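Local coordinates for protein Sso-CP2 metallo-carboxypetidase (Sulfolobus solfataricus, PDB 4MMO) that probably hydrolyses peptide bonds as a zinc-dependent metallo-carboxypeptidase of the M20 family, at residues A275-P280 with Q372-S377; E163-D168 with Q174-V179; G379-G384 with A395-G400. All coordinates share one frame; numbering follows the deposited sequence.

Contact 1: A275-P280 with Q372-S377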
ATOM      1  N   ALA A 275      25.427   7.988 -10.092  1.00 40.85           N
ATOM      2  CA  ALA A 275      24.225   7.191  -9.864  1.00 37.81           C
ATOM      3  C   ALA A 275      22.962   7.960 -10.241  1.00 35.50           C
ATOM      4  O   ALA A 275      22.088   7.448 -10.942  1.00 34.22           O
ATOM      5  CB  ALA A 275      24.154   6.754  -8.410  1.00 36.53           C
ATOM      6  N   LEU A 276      22.884   9.199  -9.771  1.00 38.06           N
ATOM      7  CA  LEU A 276      21.714  10.038  -9.976  1.00 45.66           C
ATOM      8  C   LEU A 276      21.456  10.312 -11.458  1.00 45.18           C
ATOM      9  O   LEU A 276      20.316  10.243 -11.918  1.00 44.46           O
ATOM     10  CB  LEU A 276      21.906  11.358  -9.228  1.00 38.20           C
ATOM     11  CG  LEU A 276      20.720  12.318  -9.161  1.00 39.59           C
ATOM     12  CD1 LEU A 276      19.502  11.652  -8.532  1.00 39.43           C
ATOM     13  CD2 LEU A 276      21.116  13.556  -8.377  1.00 43.19           C
ATOM     14  N   LEU A 277      22.519  10.611 -12.199  1.00 39.13           N
ATOM     15  CA  LEU A 277      22.388  11.050 -13.585  1.00 42.11           C
ATOM     16  C   LEU A 277      22.523   9.932 -14.628  1.00 43.22           C
ATOM     17  O   LEU A 277      22.040  10.083 -15.752  1.00 44.54           O
ATOM     18  CB  LEU A 277      23.419  12.145 -13.881  1.00 41.26           C
ATOM     19  CG  LEU A 277      23.374  13.404 -13.008  1.00 35.78           C
ATOM     20  CD1 LEU A 277      24.369  14.435 -13.529  1.00 49.87           C
ATOM     21  CD2 LEU A 277      21.973  14.000 -12.945  1.00 43.89           C
ATOM     22  N   THR A 278      23.155   8.820 -14.255  1.00 39.32           N
ATOM     23  CA  THR A 278      23.564   7.794 -15.226  1.00 37.91           C
ATOM     24  C   THR A 278      22.852   6.440 -15.078  1.00 34.17           C
ATOM     25  O   THR A 278      22.766   5.683 -16.044  1.00 41.23           O
ATOM     26  CB  THR A 278      25.111   7.577 -15.166  1.00 29.57           C
ATOM     27  OG1 THR A 278      25.771   8.805 -15.498  1.00 52.72           O
ATOM     28  CG2 THR A 278      25.579   6.493 -16.129  1.00 55.73           C
ATOM     29  N   TYR A 279      22.338   6.128 -13.891  1.00 38.96           N
ATOM     30  CA  TYR A 279      21.748   4.805 -13.657  1.00 35.82           C
ATOM     31  C   TYR A 279      20.270   4.732 -14.055  1.00 45.21           C
ATOM     32  O   TYR A 279      19.465   5.565 -13.626  1.00 34.85           O
ATOM     33  CB  TYR A 279      21.862   4.398 -12.184  1.00 35.20           C
ATOM     34  CG  TYR A 279      23.268   4.192 -11.662  1.00 41.65           C
ATOM     35  CD1 TYR A 279      24.378   4.353 -12.481  1.00 33.39           C
ATOM     36  CD2 TYR A 279      23.479   3.829 -10.338  1.00 45.13           C
ATOM     37  CE1 TYR A 279      25.659   4.162 -11.991  1.00 46.18           C
ATOM     38  CE2 TYR A 279      24.747   3.641  -9.841  1.00 46.02           C
ATOM     39  CZ  TYR A 279      25.836   3.807 -10.668  1.00 51.33           C
ATOM     40  OH  TYR A 279      27.101   3.615 -10.166  1.00 44.14           O
ATOM     41  N   PRO A 280      19.900   3.725 -14.865  1.00 29.59           N
ATOM     42  CA  PRO A 280      18.469   3.480 -15.056  1.00 27.54           C
ATOM     43  C   PRO A 280      17.887   2.819 -13.806  1.00 38.29           C
ATOM     44  O   PRO A 280      18.659   2.273 -13.022  1.00 41.88           O
ATOM     45  CB  PRO A 280      18.436   2.522 -16.246  1.00 28.85           C
ATOM     46  CG  PRO A 280      19.731   1.791 -16.169  1.00 32.98           C
ATOM     47  CD  PRO A 280      20.730   2.784 -15.642  1.00 31.30           C
ATOM     48  N   GLN A 372      26.277  25.756 -14.309  1.00 50.82           N
ATOM     49  CA  GLN A 372      26.509  24.334 -14.102  1.00 40.10           C
ATOM     50  C   GLN A 372      25.802  23.526 -15.187  1.00 40.79           C
ATOM     51  O   GLN A 372      24.586  23.607 -15.345  1.00 46.74           O
ATOM     52  CB  GLN A 372      26.030  23.921 -12.713  1.00 42.13           C
ATOM     53  CG  GLN A 372      26.723  24.680 -11.589  1.00 55.18           C
ATOM     54  CD  GLN A 372      28.230  24.501 -11.613  1.00 67.77           C
ATOM     55  OE1 GLN A 372      28.736  23.392 -11.420  1.00 57.20           O
ATOM     56  NE2 GLN A 372      28.957  25.587 -11.871  1.00 56.55           N
ATOM     57  N   VAL A 373      26.587  22.755 -15.930  1.00 35.47           N
ATOM     58  CA  VAL A 373      26.115  22.043 -17.110  1.00 30.72           C
ATOM     59  C   VAL A 373      26.106  20.548 -16.825  1.00 35.67           C
ATOM     60  O   VAL A 373      27.149  19.971 -16.513  1.00 42.08           O
ATOM     61  CB  VAL A 373      27.045  22.310 -18.320  1.00 39.14           C
ATOM     62  CG1 VAL A 373      26.474  21.706 -19.600  1.00 29.15           C
ATOM     63  CG2 VAL A 373      27.273  23.802 -18.501  1.00 42.87           C
ATOM     64  N   ILE A 374      24.934  19.922 -16.918  1.00 40.11           N
ATOM     65  CA  ILE A 374      24.829  18.471 -16.750  1.00 39.17           C
ATOM     66  C   ILE A 374      24.265  17.828 -18.017  1.00 37.84           C
ATOM     67  O   ILE A 374      23.487  18.452 -18.737  1.00 38.71           O
ATOM     68  CB  ILE A 374      23.976  18.096 -15.526  1.00 60.93           C
ATOM     69  CG1 ILE A 374      22.607  18.775 -15.592  1.00 65.05           C
ATOM     70  CG2 ILE A 374      24.707  18.489 -14.254  1.00 61.28           C
ATOM     71  CD1 ILE A 374      21.643  18.311 -14.514  1.00 77.78           C
ATOM     72  N   PRO A 375      24.669  16.580 -18.301  1.00 44.96           N
ATOM     73  CA  PRO A 375      24.279  15.944 -19.565  1.00 33.98           C
ATOM     74  C   PRO A 375      22.791  15.591 -19.628  1.00 37.91           C
ATOM     75  O   PRO A 375      22.245  15.438 -20.720  1.00 31.69           O
ATOM     76  CB  PRO A 375      25.138  14.678 -19.596  1.00 45.17           C
ATOM     77  CG  PRO A 375      25.409  14.368 -18.167  1.00 46.82           C
ATOM     78  CD  PRO A 375      25.487  15.687 -17.461  1.00 47.10           C
ATOM     79  N   ASN A 376      22.155  15.461 -18.468  1.00 37.07           N
ATOM     80  CA  ASN A 376      20.719  15.200 -18.393  1.00 33.23           C
ATOM     81  C   ASN A 376      20.234  15.323 -16.960  1.00 40.76           C
ATOM     82  O   ASN A 376      21.022  15.210 -16.023  1.00 31.24           O
ATOM     83  CB  ASN A 376      20.382  13.805 -18.922  1.00 32.45           C
ATOM     84  CG  ASN A 376      21.044  12.701 -18.118  1.00 42.61           C
ATOM     85  OD1 ASN A 376      22.166  12.289 -18.416  1.00 39.80           O
ATOM     86  ND2 ASN A 376      20.349  12.214 -17.095  1.00 34.65           N
ATOM     87  N   SER A 377      18.937  15.557 -16.793  1.00 41.10           N
ATOM     88  CA  SER A 377      18.339  15.623 -15.467  1.00 37.42           C
ATOM     89  C   SER A 377      18.086  14.214 -14.943  1.00 38.85           C
ATOM     90  O   SER A 377      18.042  13.253 -15.712  1.00 40.89           O
ATOM     91  CB  SER A 377      17.026  16.403 -15.513  1.00 42.86           C
ATOM     92  OG  SER A 377      16.139  15.846 -16.468  1.00 43.42           O
TER
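Two carbonyls share the amide nitrogen of Asn376. Its ND2 donates to Leu277 O at 3.0 Å, near the end of helix 269-278, and to Ser377 O, the neighbouring backbone carbonyl, at 2.9 Å. The bond to Leu277 lies in the carbonyl plane, on a lone pair, and almost exactly in the plane of the amide; the one to Ser377 comes from above that carbonyl's plane. With CG placed between the backbone N and the carbonyl carbon (chi1 62°), the amide swings back over its own backbone, which lets one group serve both acceptors. Asn376 OD1 in turn accepts from Arg348 NE, and the same guanidinium makes a weak bond to Leu277 O, so both ends of the amide are engaged and its rotation is fixed. Asparagine suits this buried place, offering donor and acceptor on a short arm.

Beside the polar group, Leu277 supplies the apolar part. Its CD1 meets Ile374 CG2 at 4.1 Å, the two side chains crossing at about a right angle, and reaches Pro375 CD at 4.3 Å, while its CD2 lies 3.4 Å from Asn376 O.

The helix end is thus fastened to the turn leaving strand 372-374, which pairs in parallel with strand 174-176; helix 239-247 packs on Pro375, and the second subunit touches Leu276.

Contact 2: E163-D168 with Q174-V179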
ATOM      1  N   GLU A 163      11.338  23.292 -20.838  1.00 32.56           N
ATOM      2  CA  GLU A 163      10.626  24.104 -19.852  1.00 40.72           C
ATOM      3  C   GLU A 163      11.577  25.002 -19.054  1.00 40.59           C
ATOM      4  O   GLU A 163      11.180  26.063 -18.568  1.00 38.09           O
ATOM      5  CB  GLU A 163       9.750  23.227 -18.927  1.00 29.82           C
ATOM      6  CG  GLU A 163      10.434  22.617 -17.706  1.00 38.54           C
ATOM      7  CD  GLU A 163       9.438  21.981 -16.726  1.00 41.92           C
ATOM      8  OE1 GLU A 163       9.328  22.461 -15.580  1.00 48.63           O
ATOM      9  OE2 GLU A 163       8.746  21.008 -17.085  1.00 44.63           O
ATOM     10  N   GLY A 164      12.831  24.579 -18.940  1.00 35.64           N
ATOM     11  CA  GLY A 164      13.847  25.369 -18.266  1.00 28.65           C
ATOM     12  C   GLY A 164      14.373  24.717 -17.004  1.00 43.86           C
ATOM     13  O   GLY A 164      13.990  23.596 -16.662  1.00 52.36           O
ATOM     14  N   ALA A 165      15.253  25.428 -16.306  1.00 39.96           N
ATOM     15  CA  ALA A 165      15.908  24.893 -15.120  1.00 49.43           C
ATOM     16  C   ALA A 165      16.242  26.026 -14.165  1.00 43.70           C
ATOM     17  O   ALA A 165      16.713  27.082 -14.584  1.00 60.64           O
ATOM     18  CB  ALA A 165      17.174  24.143 -15.515  1.00 59.24           C
ATOM     19  N   GLY A 166      16.004  25.799 -12.878  1.00 48.28           N
ATOM     20  CA  GLY A 166      16.235  26.815 -11.868  1.00 58.44           C
ATOM     21  C   GLY A 166      17.677  26.876 -11.397  1.00 41.91           C
ATOM     22  O   GLY A 166      18.550  26.181 -11.923  1.00 50.80           O
ATOM     23  N   LEU A 167      17.920  27.715 -10.395  1.00 38.88           N
ATOM     24  CA  LEU A 167      19.245  27.868  -9.810  1.00 51.69           C
ATOM     25  C   LEU A 167      19.555  26.697  -8.887  1.00 53.52           C
ATOM     26  O   LEU A 167      18.677  26.207  -8.178  1.00 50.50           O
ATOM     27  CB  LEU A 167      19.321  29.181  -9.026  1.00 59.73           C
ATOM     28  CG  LEU A 167      18.825  30.422  -9.771  1.00 57.66           C
ATOM     29  CD1 LEU A 167      18.857  31.643  -8.865  1.00 37.61           C
ATOM     30  CD2 LEU A 167      19.647  30.662 -11.026  1.00 59.20           C
ATOM     31  N   ASP A 168      20.807  26.252  -8.897  1.00 50.95           N
ATOM     32  CA  ASP A 168      21.230  25.130  -8.068  1.00 41.33           C
ATOM     33  C   ASP A 168      21.383  25.608  -6.620  1.00 51.90           C
ATOM     34  O   ASP A 168      21.166  26.789  -6.343  1.00 54.44           O
ATOM     35  CB  ASP A 168      22.520  24.525  -8.643  1.00 49.84           C
ATOM     36  CG  ASP A 168      23.776  25.309  -8.267  1.00 53.95           C
ATOM     37  OD1 ASP A 168      23.686  26.510  -7.930  1.00 41.28           O
ATOM     38  OD2 ASP A 168      24.872  24.711  -8.330  1.00 61.67           O
ATOM     39  N   GLN A 174      21.526  26.654 -14.097  1.00 41.28           N
ATOM     40  CA  GLN A 174      21.767  25.294 -14.569  1.00 43.06           C
ATOM     41  C   GLN A 174      21.410  25.118 -16.039  1.00 43.91           C
ATOM     42  O   GLN A 174      20.402  25.640 -16.517  1.00 48.62           O
ATOM     43  CB  GLN A 174      20.988  24.292 -13.717  1.00 38.26           C
ATOM     44  CG  GLN A 174      21.480  24.213 -12.282  1.00 43.53           C
ATOM     45  CD  GLN A 174      20.727  23.194 -11.466  1.00 57.08           C
ATOM     46  OE1 GLN A 174      21.315  22.260 -10.926  1.00 76.66           O
ATOM     47  NE2 GLN A 174      19.413  23.372 -11.362  1.00 54.49           N
ATOM     48  N   ILE A 175      22.262  24.383 -16.746  1.00 33.45           N
ATOM     49  CA  ILE A 175      22.061  24.067 -18.153  1.00 34.39           C
ATOM     50  C   ILE A 175      21.962  22.554 -18.251  1.00 35.09           C
ATOM     51  O   ILE A 175      22.877  21.838 -17.839  1.00 44.78           O
ATOM     52  CB  ILE A 175      23.243  24.545 -19.028  1.00 37.62           C
ATOM     53  CG1 ILE A 175      23.586  26.014 -18.747  1.00 38.24           C
ATOM     54  CG2 ILE A 175      22.939  24.334 -20.506  1.00 30.68           C
ATOM     55  CD1 ILE A 175      22.504  26.992 -19.097  1.00 46.98           C
ATOM     56  N   VAL A 176      20.852  22.070 -18.797  1.00 48.93           N
ATOM     57  CA  VAL A 176      20.574  20.640 -18.816  1.00 45.07           C
ATOM     58  C   VAL A 176      20.390  20.148 -20.249  1.00 38.86           C
ATOM     59  O   VAL A 176      19.515  20.620 -20.976  1.00 37.27           O
ATOM     60  CB  VAL A 176      19.335  20.328 -17.973  1.00 38.19           C
ATOM     61  CG1 VAL A 176      19.140  18.826 -17.837  1.00 37.69           C
ATOM     62  CG2 VAL A 176      19.471  20.977 -16.590  1.00 34.07           C
ATOM     63  N   LEU A 177      21.219  19.185 -20.639  1.00 32.40           N
ATOM     64  CA  LEU A 177      21.315  18.756 -22.030  1.00 31.67           C
ATOM     65  C   LEU A 177      20.555  17.465 -22.317  1.00 42.52           C
ATOM     66  O   LEU A 177      20.864  16.767 -23.284  1.00 38.80           O
ATOM     67  CB  LEU A 177      22.786  18.554 -22.403  1.00 34.24           C
ATOM     68  CG  LEU A 177      23.728  19.705 -22.052  1.00 31.54           C
ATOM     69  CD1 LEU A 177      25.127  19.408 -22.565  1.00 37.64           C
ATOM     70  CD2 LEU A 177      23.219  21.018 -22.620  1.00 30.64           C
ATOM     71  N   GLY A 178      19.569  17.139 -21.488  1.00 31.61           N
ATOM     72  CA  GLY A 178      18.807  15.925 -21.708  1.00 26.88           C
ATOM     73  C   GLY A 178      17.901  15.520 -20.562  1.00 37.11           C
ATOM     74  O   GLY A 178      17.736  16.250 -19.590  1.00 34.31           O
ATOM     75  N   VAL A 179      17.307  14.340 -20.694  1.00 35.62           N
ATOM     76  CA  VAL A 179      16.438  13.786 -19.665  1.00 29.53           C
ATOM     77  C   VAL A 179      16.511  12.268 -19.669  1.00 32.27           C
ATOM     78  O   VAL A 179      16.833  11.653 -20.684  1.00 35.90           O
ATOM     79  CB  VAL A 179      14.965  14.173 -19.900  1.00 26.23           C
ATOM     80  CG1 VAL A 179      14.783  15.673 -19.816  1.00 31.93           C
ATOM     81  CG2 VAL A 179      14.481  13.658 -21.252  1.00 26.30           C
TER
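The side chain of Gln174 lies across the loop that follows strand 159-161 and hands its amide to Gly166. NE2 donates to Gly166 O at 3.0 Å; the bond is somewhat bent, with an N-H...O angle of 150°, and the donor stands well above the carbonyl plane and not on a lone pair. The chain takes its direction at the first torsion, where CG stands opposite the carbonyl carbon and beside the backbone N (chi1 -67°), and it then runs out straight, sliding CB and CG along Gly166 O. Glutamine is long enough for this span and polar enough to bind a carbonyl at its end.

The other amide atom, Gln174 OE1, rests 3.4 Å from Asp168 CB. This is packing against a methylene, because the Asp168 carboxylate points elsewhere and forms a salt bridge with Arg172. At the other end of the contact Ala165 CB touches Gln174 O at 3.7 Å and Val176 CG2 at 4.1 Å. That methyl of Val176 stands opposite its own carbonyl carbon, and the small alanine leaves room for the strand to pass close by. Replacing Gln174 by alanine would probably leave Gly166 O without this donor and open a gap against Asp168 CB.

Gly164 has a positive phi at which a CB would press on the preceding carbonyl oxygen, so glycine fits the bend after Glu163. Glu163 binds zinc together with His71 and Asp104, and the arrangement belongs to the loop after strand 159-161, which carries this ligand in the catalytic domain of an M20-type peptidase.

Contact 3: G379-G384 with A395-G400. With SO4 (sulfate ion), chain D.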
ATOM      1  N   GLY A 379      15.358  13.533 -13.616  1.00 37.86           N
ATOM      2  CA  GLY A 379      13.941  13.391 -13.895  1.00 29.98           C
ATOM      3  C   GLY A 379      13.627  13.326 -15.376  1.00 38.98           C
ATOM      4  O   GLY A 379      14.523  13.150 -16.210  1.00 40.85           O
ATOM      5  N   THR A 380      12.345  13.483 -15.695  1.00 33.28           N
ATOM      6  CA  THR A 380      11.839  13.251 -17.043  1.00 36.85           C
ATOM      7  C   THR A 380      11.060  14.453 -17.559  1.00 45.76           C
ATOM      8  O   THR A 380      10.479  15.212 -16.788  1.00 45.42           O
ATOM      9  CB  THR A 380      10.932  12.002 -17.076  1.00 27.93           C
ATOM     10  OG1 THR A 380      11.700  10.848 -16.715  1.00 42.78           O
ATOM     11  CG2 THR A 380      10.322  11.782 -18.466  1.00 27.73           C
ATOM     12  N   GLN A 381      11.056  14.603 -18.878  1.00 49.45           N
ATOM     13  CA  GLN A 381      10.407  15.713 -19.554  1.00 42.31           C
ATOM     14  C   GLN A 381      10.237  15.254 -21.005  1.00 28.63           C
ATOM     15  O   GLN A 381      10.991  14.397 -21.462  1.00 42.42           O
ATOM     16  CB  GLN A 381      11.299  16.958 -19.443  1.00 58.77           C
ATOM     17  CG  GLN A 381      10.647  18.274 -19.824  1.00 72.34           C
ATOM     18  CD  GLN A 381      11.534  19.501 -19.608  1.00 68.41           C
ATOM     19  OE1 GLN A 381      11.147  20.611 -19.975  1.00 54.45           O
ATOM     20  NE2 GLN A 381      12.717  19.313 -19.013  1.00 58.81           N
ATOM     21  N   PRO A 382       9.238  15.788 -21.733  1.00 39.19           N
ATOM     22  CA  PRO A 382       9.023  15.258 -23.090  1.00 37.48           C
ATOM     23  C   PRO A 382      10.013  15.774 -24.149  1.00 35.10           C
ATOM     24  O   PRO A 382       9.653  15.954 -25.314  1.00 34.75           O
ATOM     25  CB  PRO A 382       7.584  15.691 -23.404  1.00 39.84           C
ATOM     26  CG  PRO A 382       7.372  16.907 -22.581  1.00 44.06           C
ATOM     27  CD  PRO A 382       8.136  16.674 -21.312  1.00 37.18           C
ATOM     28  N   MET A 383      11.262  15.983 -23.742  1.00 32.78           N
ATOM     29  CA  MET A 383      12.324  16.397 -24.651  1.00 35.06           C
ATOM     30  C   MET A 383      12.465  15.405 -25.800  1.00 31.01           C
ATOM     31  O   MET A 383      12.749  15.791 -26.936  1.00 35.56           O
ATOM     32  CB  MET A 383      13.639  16.490 -23.882  1.00 33.83           C
ATOM     33  CG  MET A 383      14.771  17.182 -24.612  1.00 38.22           C
ATOM     34  SD  MET A 383      16.103  17.580 -23.459  1.00 43.48           S
ATOM     35  CE  MET A 383      17.365  18.188 -24.571  1.00 62.25           C
ATOM     36  N   GLY A 384      12.249  14.129 -25.496  1.00 33.19           N
ATOM     37  CA  GLY A 384      12.361  13.065 -26.481  1.00 31.95           C
ATOM     38  C   GLY A 384      11.505  13.269 -27.713  1.00 36.45           C
ATOM     39  O   GLY A 384      11.920  12.934 -28.819  1.00 43.91           O
ATOM     40  N   ALA A 395      18.798  20.814 -28.717  1.00 34.62           N
ATOM     41  CA  ALA A 395      17.842  21.017 -27.639  1.00 46.55           C
ATOM     42  C   ALA A 395      18.564  21.227 -26.316  1.00 43.46           C
ATOM     43  O   ALA A 395      19.612  20.638 -26.070  1.00 43.22           O
ATOM     44  CB  ALA A 395      16.897  19.829 -27.542  1.00 40.75           C
ATOM     45  N   VAL A 396      17.988  22.072 -25.470  1.00 44.08           N
ATOM     46  CA  VAL A 396      18.537  22.351 -24.150  1.00 31.82           C
ATOM     47  C   VAL A 396      17.401  22.713 -23.192  1.00 35.21           C
ATOM     48  O   VAL A 396      16.335  23.154 -23.622  1.00 35.45           O
ATOM     49  CB  VAL A 396      19.549  23.520 -24.206  1.00 28.88           C
ATOM     50  CG1 VAL A 396      18.876  24.790 -24.700  1.00 36.66           C
ATOM     51  CG2 VAL A 396      20.209  23.749 -22.848  1.00 29.42           C
ATOM     52  N   SER A 397      17.633  22.511 -21.900  1.00 39.54           N
ATOM     53  CA  SER A 397      16.714  22.983 -20.877  1.00 46.99           C
ATOM     54  C   SER A 397      17.444  23.955 -19.965  1.00 52.15           C
ATOM     55  O   SER A 397      18.291  23.560 -19.161  1.00 47.15           O
ATOM     56  CB  SER A 397      16.147  21.822 -20.068  1.00 40.03           C
ATOM     57  OG  SER A 397      15.116  22.278 -19.206  1.00 51.21           O
ATOM     58  N   ALA A 398      17.109  25.232 -20.103  1.00 49.75           N
ATOM     59  CA  ALA A 398      17.762  26.281 -19.342  1.00 57.39           C
ATOM     60  C   ALA A 398      16.876  27.513 -19.296  1.00 44.14           C
ATOM     61  O   ALA A 398      15.956  27.640 -20.102  1.00 41.38           O
ATOM     62  CB  ALA A 398      19.071  26.625 -19.980  1.00 42.71           C
ATOM     63  N   ILE A 399      17.228  28.431 -18.398  1.00 42.29           N
ATOM     64  CA  ILE A 399      16.407  29.577 -17.994  1.00 43.04           C
ATOM     65  C   ILE A 399      15.409  29.106 -16.949  1.00 45.15           C
ATOM     66  O   ILE A 399      14.676  28.145 -17.171  1.00 55.37           O
ATOM     67  CB  ILE A 399      15.665  30.274 -19.156  1.00 46.34           C
ATOM     68  CG1 ILE A 399      16.647  30.658 -20.269  1.00 47.53           C
ATOM     69  CG2 ILE A 399      14.938  31.511 -18.640  1.00 30.07           C
ATOM     70  CD1 ILE A 399      15.982  31.127 -21.548  1.00 44.56           C
ATOM     71  N   GLY A 400      15.393  29.781 -15.804  1.00 48.94           N
ATOM     72  CA  GLY A 400      14.504  29.408 -14.720  1.00 45.23           C
ATOM     73  C   GLY A 400      14.240  30.538 -13.749  1.00 48.94           C
ATOM     74  O   GLY A 400      15.166  31.188 -13.259  1.00 57.25           O
TER
HETATM   75  S   SO4 D 502       9.655  14.221 -13.388  1.00104.96           S
HETATM   76  O1  SO4 D 502       8.710  13.582 -12.480  1.00111.39           O
HETATM   77  O2  SO4 D 502       8.934  15.069 -14.352  1.00113.39           O
HETATM   78  O3  SO4 D 502      10.609  14.928 -12.523  1.00 74.18           O
HETATM   79  O4  SO4 D 502      10.390  13.217 -14.148  1.00 99.02           O
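Unusually tight for two methyl groups, Met383 CE and Ala395 CB stand 3.4 Å apart, the terminal methyl of the methionine pressing on the flank of the alanine's. Met383 reaches that far because its whole side chain is extended, starting with CG opposite the backbone N (chi1 -168°), and its CE also lies 3.6 Å from Ala395 O. Methionine has the length to span from the loop to the strand, and alanine, with its single methyl, lets the two come this close.

Farther along, Gln381 NE2 faces Ser397 OG at 3.8 Å, too long to bind. Each is engaged with the loop that carries Glu163 instead: Gln381 OE1 accepts from Glu163 N, and Ser397 OG has a weak bond with Gly164 N. The outstretched glutamine thereby supports the backbone of a zinc ligand from the second shell.

A sulfate, probably from the crystallisation liquor, lies at Thr380 N and is also bound by Arg311 and by His197 of the second subunit. A CB on Gly379 would collide with it.

Met383 also packs on Met162, Thr349 and Val179. The contact joins the start of helix 383-389 to strand 395-396, which flanks strand 159-161 in the mixed sheet and whose Val396 side chain packs on Val355 and Val356 of helix 354-367.

From the N terminus, contact 2 comes first and closes a short loop of five residues between 163-168 and 174-179. Contact 1 then spans 91 residues of mixed helix and strand to bring 275-280 against 372-377, and contact 3 closes a ten-residue loop that contains most of helix 383-389. The three follow in series, none nested or crossed. They meet in space all the same: strand 372-374 of contact 1 lies parallel to strand 174-176 of contact 2, and backbone bonding continues from Val176 O to Ser397 N in contact 3. Together they tie helix 269-278 and the two-stranded sheet to the zinc-bearing loop and the edge of the six-stranded sheet.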